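Local coordinates for protein putative amidohydrolase (Unidentified, PDB 3FEQ) that probably acts as a zinc-dependent prolidase of the amidohydrolase superfamily, hydrolysing dipeptides that end in proline, at residues C[24-28]-C[38-44]; C[95-99]-C[407-411]; C[98-103]-C[398-403]; C[333-337]-C[388-394]; C[10-16]-C[53-59]. All coordinates share one frame. Residue numbers count along the deposited sequence, not the author numbering.

Contact 1 of 5, residues C[24-28]-C[38-44]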
# COMPACT_ATOMS: atom_id res chain seq x y z
N HIS C 24 -48.01 -50.24 1.94
CA HIS C 24 -47.72 -51.08 0.78
C HIS C 24 -47.66 -50.37 -0.57
O HIS C 24 -47.95 -50.96 -1.60
CB HIS C 24 -48.66 -52.29 0.73
CG HIS C 24 -48.48 -53.21 1.90
ND1 HIS C 24 -47.55 -54.23 1.90
CD2 HIS C 24 -49.04 -53.20 3.13
CE1 HIS C 24 -47.59 -54.84 3.07
NE2 HIS C 24 -48.47 -54.24 3.84
N HIS C 25 -47.26 -49.10 -0.56
CA HIS C 25 -46.98 -48.40 -1.80
C HIS C 25 -45.54 -48.59 -2.21
O HIS C 25 -44.62 -48.49 -1.40
CB HIS C 25 -47.28 -46.92 -1.67
CG HIS C 25 -48.73 -46.59 -1.81
ND1 HIS C 25 -49.69 -47.07 -0.95
CD2 HIS C 25 -49.38 -45.80 -2.69
CE1 HIS C 25 -50.87 -46.60 -1.30
NE2 HIS C 25 -50.71 -45.82 -2.36
N HIS C 26 -45.35 -48.85 -3.49
CA HIS C 26 -44.03 -48.97 -4.08
C HIS C 26 -43.60 -47.60 -4.59
O HIS C 26 -44.43 -46.78 -4.97
CB HIS C 26 -44.05 -49.97 -5.25
CG HIS C 26 -44.54 -51.34 -4.87
ND1 HIS C 26 -43.79 -52.48 -5.08
CD2 HIS C 26 -45.71 -51.76 -4.34
CE1 HIS C 26 -44.47 -53.54 -4.67
NE2 HIS C 26 -45.64 -53.13 -4.21
N VAL C 27 -42.30 -47.34 -4.57
CA VAL C 27 -41.77 -46.11 -5.15
C VAL C 27 -40.64 -46.39 -6.13
O VAL C 27 -39.65 -47.03 -5.79
CB VAL C 27 -41.35 -45.09 -4.08
CG1 VAL C 27 -40.88 -45.79 -2.84
CG2 VAL C 27 -40.27 -44.16 -4.61
N VAL C 28 -40.83 -45.93 -7.37
CA VAL C 28 -39.97 -46.31 -8.47
C VAL C 28 -39.05 -45.18 -8.90
O VAL C 28 -39.50 -44.12 -9.36
CB VAL C 28 -40.79 -46.76 -9.69
CG1 VAL C 28 -39.87 -47.33 -10.75
CG2 VAL C 28 -41.82 -47.77 -9.28
N THR C 38 -47.06 -45.82 -6.14
CA THR C 38 -48.21 -46.64 -6.53
C THR C 38 -48.20 -47.97 -5.79
O THR C 38 -47.22 -48.33 -5.13
CB THR C 38 -48.23 -46.90 -8.04
OG1 THR C 38 -49.55 -47.28 -8.44
CG2 THR C 38 -47.26 -48.02 -8.40
N ASP C 39 -49.31 -48.70 -5.89
CA ASP C 39 -49.38 -50.06 -5.37
C ASP C 39 -49.70 -51.06 -6.48
O ASP C 39 -49.55 -52.27 -6.30
CB ASP C 39 -50.43 -50.16 -4.26
CG ASP C 39 -51.68 -49.37 -4.58
OD1 ASP C 39 -51.71 -48.67 -5.61
OD2 ASP C 39 -52.65 -49.44 -3.79
N ARG C 40 -50.14 -50.55 -7.62
CA ARG C 40 -49.98 -51.25 -8.89
C ARG C 40 -48.67 -52.03 -8.93
O ARG C 40 -47.60 -51.46 -9.18
CB ARG C 40 -50.04 -50.26 -10.06
CG ARG C 40 -49.43 -50.80 -11.35
CD ARG C 40 -48.75 -49.69 -12.14
NE ARG C 40 -47.42 -50.10 -12.60
CZ ARG C 40 -47.13 -50.37 -13.87
NH1 ARG C 40 -48.07 -50.29 -14.80
NH2 ARG C 40 -45.90 -50.73 -14.21
N PRO C 41 -48.75 -53.33 -8.67
CA PRO C 41 -47.65 -54.25 -8.97
C PRO C 41 -46.81 -53.76 -10.15
O PRO C 41 -47.35 -53.53 -11.23
CB PRO C 41 -48.37 -55.55 -9.33
CG PRO C 41 -49.68 -55.10 -9.86
CD PRO C 41 -50.06 -53.88 -9.07
N VAL C 42 -45.51 -53.61 -9.93
CA VAL C 42 -44.62 -53.11 -10.97
C VAL C 42 -43.93 -54.26 -11.70
O VAL C 42 -43.36 -55.16 -11.08
CB VAL C 42 -43.55 -52.17 -10.39
CG1 VAL C 42 -44.05 -50.74 -10.38
CG2 VAL C 42 -43.15 -52.61 -8.99
N ASP C 43 -43.98 -54.22 -13.03
CA ASP C 43 -43.28 -55.21 -13.85
C ASP C 43 -42.05 -54.60 -14.52
O ASP C 43 -42.11 -54.13 -15.65
CB ASP C 43 -44.22 -55.78 -14.91
CG ASP C 43 -43.79 -57.16 -15.38
OD1 ASP C 43 -44.48 -57.73 -16.25
OD2 ASP C 43 -42.77 -57.67 -14.88
N LEU C 44 -40.93 -54.61 -13.80
CA LEU C 44 -39.62 -54.49 -14.42
C LEU C 44 -38.59 -55.36 -13.71
O LEU C 44 -38.22 -55.10 -12.57
CB LEU C 44 -39.15 -53.03 -14.43
CG LEU C 44 -40.22 -51.98 -14.10
CD1 LEU C 44 -39.78 -51.13 -12.93
CD2 LEU C 44 -40.51 -51.12 -15.32
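The strand around His25 to Val28 and the chain leaving Thr38 are held by one antiparallel, hydrogen-bonded pair, His26 with Thr38. His26 N gives a short 2.5 Å bond to Thr38 O, and Thr38 N reaches His26 O at 3.0 Å; beyond this pair the segment 38-44 has no regular structure and meets the strand through side chains. The three histidines behave differently. His24, at a corner of the chain with positive phi, leads its ring away, though its carbonyl O lies 3.7 Å from Asp39 CB. His25 takes an m rotamer that lays one ring face over the Asp39 carboxylate, with CE1 4.2 Å from Asp39 OD2, while its ND1 is hydrogen-bonded to Glu23 O. His26, also m, has Thr38 O at its ring edge and brings ND1 within 4.0 Å of Val42 CG2. Farther on, the t rotamer of Val28 sets CG2 3.9 Å from Val42 CG1 and CG1 4.4 Å from Leu44 CD1, continuing its packing on strand 5-9. The contact lies at the outer end of the small beta domain: strand 20-30 pairs with 33-38, the antiparallel hairpin from which the 38-44 loop departs, and Val27 bonds to Leu8 of strand 5-9.

Contact 2 of 5, residues C[95-99]-C[407-411]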
# COMPACT_ATOMS: atom_id res chain seq x y z
N ASP C 95 -20.27 -37.07 7.06
CA ASP C 95 -20.61 -38.46 6.93
C ASP C 95 -21.67 -38.86 7.95
O ASP C 95 -22.60 -39.61 7.64
CB ASP C 95 -19.35 -39.31 7.10
CG ASP C 95 -19.53 -40.71 6.57
OD1 ASP C 95 -20.08 -40.86 5.45
OD2 ASP C 95 -19.13 -41.67 7.27
N ALA C 96 -21.54 -38.32 9.16
CA ALA C 96 -22.46 -38.62 10.24
C ALA C 96 -23.85 -38.00 10.02
O ALA C 96 -24.86 -38.65 10.27
CB ALA C 96 -21.87 -38.20 11.57
N MET C 97 -23.90 -36.77 9.53
CA MET C 97 -25.19 -36.13 9.25
C MET C 97 -25.98 -36.96 8.24
O MET C 97 -27.22 -37.10 8.34
CB MET C 97 -24.99 -34.71 8.70
CG MET C 97 -24.59 -33.67 9.72
SD MET C 97 -24.53 -32.04 8.94
CE MET C 97 -23.95 -31.05 10.29
N LEU C 98 -25.26 -37.54 7.28
CA LEU C 98 -25.91 -38.29 6.22
C LEU C 98 -26.49 -39.57 6.79
O LEU C 98 -27.62 -39.92 6.49
CB LEU C 98 -24.93 -38.59 5.08
CG LEU C 98 -25.46 -39.36 3.89
CD1 LEU C 98 -26.50 -38.55 3.12
CD2 LEU C 98 -24.31 -39.82 2.99
N SER C 99 -25.74 -40.22 7.68
CA SER C 99 -26.20 -41.47 8.28
C SER C 99 -27.43 -41.28 9.17
O SER C 99 -28.25 -42.17 9.29
CB SER C 99 -25.07 -42.18 9.03
OG SER C 99 -24.83 -41.57 10.28
N LEU C 407 -28.11 -45.49 -3.56
CA LEU C 407 -28.16 -45.87 -2.15
C LEU C 407 -26.82 -45.58 -1.49
O LEU C 407 -25.77 -45.95 -2.00
CB LEU C 407 -28.53 -47.36 -2.02
CG LEU C 407 -28.29 -48.07 -0.68
CD1 LEU C 407 -29.49 -47.93 0.23
CD2 LEU C 407 -27.94 -49.53 -0.88
N VAL C 408 -26.85 -44.88 -0.36
CA VAL C 408 -25.61 -44.39 0.24
C VAL C 408 -25.39 -44.86 1.67
O VAL C 408 -24.27 -44.78 2.18
CB VAL C 408 -25.52 -42.86 0.19
CG1 VAL C 408 -24.13 -42.45 -0.24
CG2 VAL C 408 -26.52 -42.30 -0.77
N LYS C 409 -26.45 -45.32 2.34
CA LYS C 409 -26.32 -45.88 3.69
C LYS C 409 -27.16 -47.13 3.87
O LYS C 409 -28.36 -47.12 3.63
CB LYS C 409 -26.72 -44.84 4.74
CG LYS C 409 -25.76 -43.66 4.87
CD LYS C 409 -24.41 -44.10 5.42
CE LYS C 409 -23.40 -42.97 5.47
NZ LYS C 409 -22.15 -43.42 6.15
N ARG C 410 -26.51 -48.21 4.30
CA ARG C 410 -27.20 -49.44 4.65
C ARG C 410 -26.88 -49.79 6.10
O ARG C 410 -25.73 -50.04 6.45
CB ARG C 410 -26.77 -50.58 3.72
CG ARG C 410 -27.34 -51.94 4.08
CD ARG C 410 -26.55 -53.08 3.43
NE ARG C 410 -26.65 -53.05 1.97
CZ ARG C 410 -27.60 -53.66 1.28
NH1 ARG C 410 -28.55 -54.36 1.91
NH2 ARG C 410 -27.62 -53.58 -0.04
N GLN C 411 -27.90 -49.76 6.94
CA GLN C 411 -27.70 -49.82 8.39
C GLN C 411 -28.67 -50.78 9.05
O GLN C 411 -28.34 -51.94 9.27
CB GLN C 411 -27.82 -48.42 9.01
CG GLN C 411 -27.71 -47.26 8.01
CD GLN C 411 -27.12 -46.00 8.60
OE1 GLN C 411 -26.19 -46.04 9.40
NE2 GLN C 411 -27.65 -44.86 8.18
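Polar side chains from the C-terminal segment 407-411 reach across to the C-terminal turn of helix 90-99, whose short axis crosses that of strand 407-410 at 81° and a closest approach of 9.3 Å. Lys409 extends its chain past Ser99, CE lying 4.0 Å from Ser99 CB, and ends in a salt bridge to Asp95: Lys409 NZ to Asp95 OD1 is 3.4 Å, so its hydrogen bond is weak. Asp95 OD1 also has a weak hydrogen bond with Ser125 OG. The second link is firmer. Gln411 NE2 donates to the backbone Ser99 O at 3.0 Å, supplying a side-chain donor to a carbonyl at the helix end. Ser99 settles its own hydroxyl within the helix, OG donating to Ala96 O at 2.9 Å, and Ser99 N bonds Asp95 O at 3.2 Å. Apolar contact is slight: Leu98 CD2 lies 4.2 Å from Val408 CG1 and 4.1 Å from Lys409 CE. Val408 and Lys409 form a classic beta bulge opposite Val401, and both point their CB toward the helix. The two segments are thus joined at the surface mainly by polar chemistry, one long, weak salt bridge and one amide-to-carbonyl bond, with little apolar contact.

Contact 3 of 5, residues C[98-103]-C[398-403]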
# COMPACT_ATOMS: atom_id res chain seq x y z
N LEU C 98 -25.26 -37.54 7.28
CA LEU C 98 -25.91 -38.29 6.22
C LEU C 98 -26.49 -39.57 6.79
O LEU C 98 -27.62 -39.92 6.49
CB LEU C 98 -24.93 -38.59 5.08
CG LEU C 98 -25.46 -39.36 3.89
CD1 LEU C 98 -26.50 -38.55 3.12
CD2 LEU C 98 -24.31 -39.82 2.99
N SER C 99 -25.74 -40.22 7.68
CA SER C 99 -26.20 -41.47 8.28
C SER C 99 -27.43 -41.28 9.17
O SER C 99 -28.25 -42.17 9.29
CB SER C 99 -25.07 -42.18 9.03
OG SER C 99 -24.83 -41.57 10.28
N ARG C 100 -27.57 -40.11 9.77
CA ARG C 100 -28.76 -39.83 10.54
C ARG C 100 -29.98 -39.54 9.66
O ARG C 100 -31.07 -39.32 10.17
CB ARG C 100 -28.50 -38.66 11.48
CG ARG C 100 -27.44 -38.94 12.52
CD ARG C 100 -27.40 -37.85 13.56
NE ARG C 100 -26.66 -36.68 13.09
CZ ARG C 100 -25.36 -36.52 13.25
NH1 ARG C 100 -24.66 -37.46 13.86
NH2 ARG C 100 -24.76 -35.43 12.79
N GLY C 101 -29.81 -39.53 8.34
CA GLY C 101 -30.94 -39.31 7.44
C GLY C 101 -31.03 -37.92 6.80
O GLY C 101 -31.96 -37.63 6.06
N PHE C 102 -30.07 -37.06 7.09
CA PHE C 102 -30.05 -35.74 6.47
C PHE C 102 -29.38 -35.80 5.11
O PHE C 102 -28.22 -36.21 4.99
CB PHE C 102 -29.36 -34.74 7.38
CG PHE C 102 -30.11 -34.48 8.64
CD1 PHE C 102 -31.10 -33.52 8.69
CD2 PHE C 102 -29.88 -35.26 9.77
CE1 PHE C 102 -31.82 -33.32 9.84
CE2 PHE C 102 -30.60 -35.05 10.92
CZ PHE C 102 -31.57 -34.09 10.96
N THR C 103 -30.14 -35.45 4.08
CA THR C 103 -29.66 -35.62 2.72
C THR C 103 -29.39 -34.26 2.10
O THR C 103 -28.76 -34.16 1.04
CB THR C 103 -30.67 -36.39 1.85
OG1 THR C 103 -32.00 -35.98 2.18
CG2 THR C 103 -30.54 -37.87 2.09
N VAL C 398 -32.83 -45.76 11.33
CA VAL C 398 -32.84 -45.51 9.89
C VAL C 398 -31.87 -46.47 9.22
O VAL C 398 -30.68 -46.42 9.49
CB VAL C 398 -32.44 -44.05 9.56
CG1 VAL C 398 -31.39 -43.55 10.52
CG2 VAL C 398 -31.95 -43.93 8.13
N GLU C 399 -32.38 -47.36 8.39
CA GLU C 399 -31.51 -48.39 7.82
C GLU C 399 -31.20 -48.21 6.35
O GLU C 399 -30.28 -48.84 5.84
CB GLU C 399 -32.03 -49.79 8.09
CG GLU C 399 -33.31 -50.13 7.39
CD GLU C 399 -34.46 -50.21 8.36
OE1 GLU C 399 -35.15 -49.18 8.54
OE2 GLU C 399 -34.65 -51.29 8.96
N TYR C 400 -31.95 -47.35 5.66
CA TYR C 400 -31.60 -47.01 4.29
C TYR C 400 -31.61 -45.51 4.05
O TYR C 400 -32.56 -44.83 4.42
CB TYR C 400 -32.52 -47.70 3.29
CG TYR C 400 -32.36 -49.20 3.24
CD1 TYR C 400 -31.20 -49.78 2.75
CD2 TYR C 400 -33.39 -50.04 3.65
CE1 TYR C 400 -31.06 -51.16 2.68
CE2 TYR C 400 -33.25 -51.42 3.60
CZ TYR C 400 -32.09 -51.97 3.11
OH TYR C 400 -31.94 -53.33 3.04
N VAL C 401 -30.56 -45.00 3.42
CA VAL C 401 -30.60 -43.64 2.91
C VAL C 401 -30.28 -43.61 1.42
O VAL C 401 -29.26 -44.12 0.97
CB VAL C 401 -29.64 -42.71 3.68
CG1 VAL C 401 -29.66 -41.33 3.08
CG2 VAL C 401 -30.03 -42.63 5.14
N LEU C 402 -31.19 -43.03 0.65
CA LEU C 402 -30.97 -42.86 -0.77
C LEU C 402 -30.74 -41.40 -1.09
O LEU C 402 -31.44 -40.52 -0.58
CB LEU C 402 -32.17 -43.36 -1.56
CG LEU C 402 -32.06 -44.77 -2.13
CD1 LEU C 402 -32.18 -45.79 -1.02
CD2 LEU C 402 -33.14 -44.98 -3.17
N GLN C 403 -29.77 -41.14 -1.96
CA GLN C 403 -29.46 -39.78 -2.34
C GLN C 403 -29.36 -39.67 -3.86
O GLN C 403 -28.66 -40.45 -4.49
CB GLN C 403 -28.15 -39.36 -1.67
CG GLN C 403 -27.99 -37.87 -1.45
CD GLN C 403 -26.85 -37.55 -0.49
OE1 GLN C 403 -26.92 -36.56 0.23
NE2 GLN C 403 -25.82 -38.38 -0.48
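Apolar packing dominates where strand 398-403 of the beta domain lies against the link from helix 90-99 to barrel strand 102-107. Val401 is central: its CG1 meets Thr103 CG2 at 3.7 Å and Leu98 CD1 at 4.2 Å, while its CG2 sits 3.9 Å from Leu98 O and 4.1 Å from Gly101 CA. Val398 packs on the end of the helix, CG1 being 3.6 Å from Ser99 O. Leu98 CD1 also touches the Gln403 side chain, and Thr103 CG2 lies 3.9 Å from Leu402 O.

Backbone hydrogen bonding shapes the turn between helix and strand. Gly101 ends the helix in a Schellman motif, with phi of 104° and Gly101 N bonded to Leu98 O at 2.9 Å; at these backbone angles a side chain would jam against the preceding carbonyl, which accounts for the glycine.

Two polar residues, Ser99 and Arg100, point their CB away from the strand. Arg100 NE bonds Gln332 OE1 and its NH1 forms a salt bridge with Glu394, whereas Ser99 OG bonds Ala96 O.

Strand 398-403 runs between 377-380 and 406-410, antiparallel to both, and carries a classic bulge at Glu399 and Tyr400 opposite Val379. On the barrel side, Gly101 and Thr103 bond to the backbone of Phe61 in strand 56-66, and the Phe102 ring meets Phe61 edge-to-face.

Contact 4 of 5, residues C[333-337]-C[388-394]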
# COMPACT_ATOMS: atom_id res chain seq x y z
N SER C 333 -30.29 -35.03 15.87
CA SER C 333 -31.62 -35.55 15.55
C SER C 333 -32.58 -35.24 16.68
O SER C 333 -33.79 -35.18 16.46
CB SER C 333 -31.56 -37.05 15.30
OG SER C 333 -30.66 -37.31 14.24
N GLY C 334 -32.02 -34.99 17.86
CA GLY C 334 -32.79 -34.64 19.04
C GLY C 334 -33.72 -33.47 18.86
O GLY C 334 -34.72 -33.35 19.58
N GLU C 335 -33.42 -32.60 17.89
CA GLU C 335 -34.25 -31.43 17.61
C GLU C 335 -35.68 -31.83 17.18
O GLU C 335 -36.63 -31.10 17.44
CB GLU C 335 -33.57 -30.50 16.60
CG GLU C 335 -34.41 -29.31 16.10
CD GLU C 335 -34.41 -28.12 17.05
OE1 GLU C 335 -35.36 -27.30 16.97
OE2 GLU C 335 -33.48 -27.98 17.86
N PHE C 336 -35.81 -33.00 16.56
CA PHE C 336 -37.12 -33.58 16.28
C PHE C 336 -37.97 -33.75 17.53
O PHE C 336 -39.13 -33.34 17.56
CB PHE C 336 -36.97 -34.93 15.59
CG PHE C 336 -36.74 -34.83 14.11
CD1 PHE C 336 -37.70 -34.26 13.28
CD2 PHE C 336 -35.59 -35.33 13.54
CE1 PHE C 336 -37.49 -34.17 11.89
CE2 PHE C 336 -35.38 -35.25 12.17
CZ PHE C 336 -36.33 -34.69 11.34
N ARG C 337 -37.40 -34.35 18.58
CA ARG C 337 -38.16 -34.59 19.80
C ARG C 337 -38.57 -33.30 20.50
O ARG C 337 -39.72 -33.15 20.90
CB ARG C 337 -37.43 -35.53 20.76
CG ARG C 337 -38.37 -36.36 21.65
CD ARG C 337 -38.00 -37.84 21.67
NE ARG C 337 -37.20 -38.15 22.84
CZ ARG C 337 -35.87 -38.03 22.91
NH1 ARG C 337 -35.17 -37.62 21.86
NH2 ARG C 337 -35.25 -38.32 24.05
N ILE C 388 -41.99 -40.35 17.68
CA ILE C 388 -41.01 -39.41 17.14
C ILE C 388 -39.60 -39.91 17.37
O ILE C 388 -38.67 -39.52 16.66
CB ILE C 388 -41.19 -38.01 17.74
CG1 ILE C 388 -40.37 -36.99 16.94
CG2 ILE C 388 -40.80 -37.99 19.21
CD1 ILE C 388 -40.70 -36.94 15.48
N GLY C 389 -39.44 -40.82 18.33
CA GLY C 389 -38.14 -41.38 18.64
C GLY C 389 -37.49 -42.20 17.54
O GLY C 389 -36.30 -42.46 17.60
N VAL C 390 -38.26 -42.61 16.53
CA VAL C 390 -37.70 -43.43 15.43
C VAL C 390 -36.83 -42.57 14.52
O VAL C 390 -36.07 -43.09 13.70
CB VAL C 390 -38.79 -44.21 14.60
CG1 VAL C 390 -39.86 -44.80 15.50
CG2 VAL C 390 -39.41 -43.35 13.53
N VAL C 391 -36.92 -41.27 14.72
CA VAL C 391 -36.14 -40.31 13.96
C VAL C 391 -35.19 -39.58 14.88
O VAL C 391 -34.09 -39.21 14.48
CB VAL C 391 -37.05 -39.28 13.29
CG1 VAL C 391 -36.25 -38.44 12.37
CG2 VAL C 391 -38.12 -39.96 12.49
N ALA C 392 -35.59 -39.40 16.13
CA ALA C 392 -34.86 -38.52 17.05
C ALA C 392 -33.94 -39.26 17.99
O ALA C 392 -33.73 -38.83 19.12
CB ALA C 392 -35.84 -37.65 17.83
N ASP C 393 -33.35 -40.36 17.53
CA ASP C 393 -32.53 -41.20 18.40
C ASP C 393 -31.10 -41.47 17.90
O ASP C 393 -30.54 -42.54 18.15
CB ASP C 393 -33.24 -42.52 18.65
CG ASP C 393 -32.78 -43.18 19.93
OD1 ASP C 393 -32.15 -44.25 19.84
OD2 ASP C 393 -33.03 -42.59 21.00
N GLU C 394 -30.51 -40.49 17.22
CA GLU C 394 -29.13 -40.57 16.72
C GLU C 394 -28.86 -41.78 15.81
O GLU C 394 -28.15 -42.72 16.19
CB GLU C 394 -28.12 -40.53 17.88
CG GLU C 394 -26.89 -39.65 17.63
CD GLU C 394 -25.87 -40.28 16.69
OE1 GLU C 394 -25.59 -39.70 15.62
OE2 GLU C 394 -25.33 -41.36 17.04
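A 3-10 turn and the loop after it pack on the start of helix 335-340, a short helix of the TIM-barrel-type amidohydrolase fold. Ile388 opens the turn and approaches the helix with both arms of its branch: CG1 lies 3.9 Å from Phe336 O and 4.2 Å from Phe336 CB, and CG2 3.7 Å from Arg337 CD. Its carbonyl also holds the turn together, Ile388 O accepting bonds from Val391 N and Ala392 N, both at 3.1 Å. Val391 then places CG1 over a face of the Phe336 ring, only 3.3 Å from Phe336 CE2, a tight apolar contact; Val391 O is 3.4 Å from Ser333 CB. The same Phe336 ring meets Phe61 of strand 56-66 edge-to-face and also touches Phe320.

Ala392 packs its CB against the helix start, 3.7 Å from Phe336 CB, 4.0 Å from Arg337 CB and 3.5 Å from Ser333 O. Here the two backbones come closest, with 4.6 Å between Ser333 CA and Ala392 CA. Asp393 turns its CB away, and Glu394, with positive phi, directs its carboxylate to a salt bridge with Arg100. No hydrogen bond joins the segments; a CA-H...O contact runs from Ala392 CA to Ser333 O at 3.6 Å.

Contact 5 of 5, residues C[10-16]-C[53-59]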
# COMPACT_ATOMS: atom_id res chain seq x y z
N GLY C 10 -43.24 -52.09 -1.39
CA GLY C 10 -44.12 -52.45 -0.27
C GLY C 10 -43.90 -51.59 0.95
O GLY C 10 -44.17 -52.02 2.08
N GLY C 11 -43.41 -50.37 0.73
CA GLY C 11 -43.14 -49.43 1.81
C GLY C 11 -44.39 -48.70 2.26
O GLY C 11 -45.39 -48.67 1.54
N ASN C 12 -44.34 -48.12 3.46
CA ASN C 12 -45.40 -47.23 3.92
C ASN C 12 -45.00 -45.78 3.69
O ASN C 12 -44.28 -45.19 4.49
CB ASN C 12 -45.72 -47.50 5.38
CG ASN C 12 -45.71 -48.97 5.72
OD1 ASN C 12 -45.02 -49.40 6.65
ND2 ASN C 12 -46.45 -49.76 4.96
N VAL C 13 -45.43 -45.24 2.56
CA VAL C 13 -44.94 -43.95 2.10
C VAL C 13 -45.59 -42.80 2.86
O VAL C 13 -46.81 -42.65 2.86
CB VAL C 13 -45.19 -43.79 0.59
CG1 VAL C 13 -45.00 -42.35 0.15
CG2 VAL C 13 -44.27 -44.71 -0.19
N LEU C 14 -44.76 -42.01 3.52
CA LEU C 14 -45.25 -40.89 4.29
C LEU C 14 -45.64 -39.78 3.34
O LEU C 14 -44.82 -39.29 2.58
CB LEU C 14 -44.18 -40.39 5.25
CG LEU C 14 -44.66 -39.85 6.59
CD1 LEU C 14 -43.48 -39.29 7.36
CD2 LEU C 14 -45.75 -38.79 6.45
N ASP C 15 -46.91 -39.41 3.39
CA ASP C 15 -47.36 -38.22 2.72
C ASP C 15 -47.65 -37.16 3.75
O ASP C 15 -48.39 -37.39 4.70
CB ASP C 15 -48.60 -38.50 1.89
CG ASP C 15 -48.92 -37.37 0.94
OD1 ASP C 15 -49.50 -36.36 1.39
OD2 ASP C 15 -48.57 -37.49 -0.26
N LEU C 16 -47.09 -35.98 3.54
CA LEU C 16 -46.92 -35.00 4.60
C LEU C 16 -48.00 -33.92 4.63
O LEU C 16 -48.32 -33.40 5.69
CB LEU C 16 -45.53 -34.38 4.53
CG LEU C 16 -44.45 -35.28 5.13
CD1 LEU C 16 -43.16 -35.19 4.34
CD2 LEU C 16 -44.23 -34.93 6.59
N ARG C 53 -40.63 -53.81 3.43
CA ARG C 53 -41.90 -54.27 3.98
C ARG C 53 -42.04 -53.80 5.43
O ARG C 53 -41.09 -53.89 6.22
CB ARG C 53 -42.04 -55.80 3.82
CG ARG C 53 -41.92 -56.67 5.09
CD ARG C 53 -40.49 -56.81 5.62
NE ARG C 53 -39.53 -57.18 4.59
CZ ARG C 53 -38.21 -57.09 4.71
NH1 ARG C 53 -37.43 -57.46 3.71
NH2 ARG C 53 -37.67 -56.63 5.83
N GLY C 54 -43.20 -53.22 5.75
CA GLY C 54 -43.49 -52.76 7.11
C GLY C 54 -42.50 -51.74 7.63
O GLY C 54 -42.15 -51.73 8.81
N LYS C 55 -42.01 -50.89 6.72
CA LYS C 55 -41.05 -49.84 7.05
C LYS C 55 -41.43 -48.53 6.39
O LYS C 55 -41.88 -48.51 5.25
CB LYS C 55 -39.64 -50.26 6.65
CG LYS C 55 -38.97 -51.10 7.72
CD LYS C 55 -37.66 -51.67 7.26
CE LYS C 55 -37.88 -52.86 6.36
NZ LYS C 55 -36.60 -53.55 6.08
N THR C 56 -41.26 -47.43 7.12
CA THR C 56 -41.68 -46.13 6.64
C THR C 56 -40.65 -45.53 5.70
O THR C 56 -39.50 -45.37 6.07
CB THR C 56 -41.92 -45.17 7.79
OG1 THR C 56 -42.98 -45.69 8.62
CG2 THR C 56 -42.32 -43.80 7.27
N VAL C 57 -41.07 -45.23 4.49
CA VAL C 57 -40.21 -44.53 3.55
C VAL C 57 -40.67 -43.08 3.39
O VAL C 57 -41.81 -42.81 3.02
CB VAL C 57 -40.08 -45.27 2.18
CG1 VAL C 57 -41.36 -45.98 1.83
CG2 VAL C 57 -39.66 -44.33 1.07
N MET C 58 -39.78 -42.15 3.75
CA MET C 58 -40.10 -40.72 3.70
C MET C 58 -39.02 -39.93 2.97
O MET C 58 -37.97 -40.47 2.65
CB MET C 58 -40.35 -40.16 5.11
CG MET C 58 -39.21 -40.29 6.09
SD MET C 58 -39.68 -39.59 7.69
CE MET C 58 -40.02 -37.89 7.25
N PRO C 59 -39.28 -38.65 2.66
CA PRO C 59 -38.21 -37.87 2.04
C PRO C 59 -37.03 -37.74 2.99
O PRO C 59 -37.21 -37.77 4.22
CB PRO C 59 -38.85 -36.50 1.79
CG PRO C 59 -40.30 -36.70 1.92
CD PRO C 59 -40.50 -37.84 2.85
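Leu14 with Met58, and Val13 with Val57, make the apolar centre of a parallel strand pair, 11-15 with 56-59, that joins the small beta domain to the strand leading into the barrel. Leu14 CD1 meets Met58 CE at 3.7 Å, and on the sheet face shared by Val13 and Val57, Val13 CG2 touches Val57 CG1 at 3.8 Å. Gly11 leaves room for that same Val57 CG1, which a side chain at Gly11 would strike. Farther out, Leu16 CD1 lies 4.0 Å from Pro59 CD; Leu349 of helix 345-351 packs against Leu14, Leu16 and Met58. Between the strands, Leu14 N bonds Val57 O at 3.1 Å and Val57 N bonds Asn12 O at 3.2 Å, with the short axes 34° apart; the buried Thr56 OG1 bonds Gly382 O. At the exposed polar edge, Arg53 NE forms a salt bridge with Asp51. The pairing ends with the nearly linear bond of Asn12 N to Lys55 O, 3.1 Å at 175°.

Along the chain, contact 1 falls within the span bracketed by contact 5; contacts 2 and 3 start from the same helix, 90-99, and end on adjacent strands, with contact 4 lying between their ends. Contacts 1, 2, 3 and 5 reach one mixed sheet, which takes strands from near both chain ends and from the start of the barrel. Contacts 1 and 5 touch, with centres 12 Å apart, and contacts 2 and 3 share Leu98 and Ser99, centres 5 Å apart. Contacts 3 and 4 also touch, centres 14 Å apart. The set thus runs from the outer beta domain to the barrel through strand 56-66, at whose C-terminal end lie the zinc ligands His65 and, just beyond it, His67.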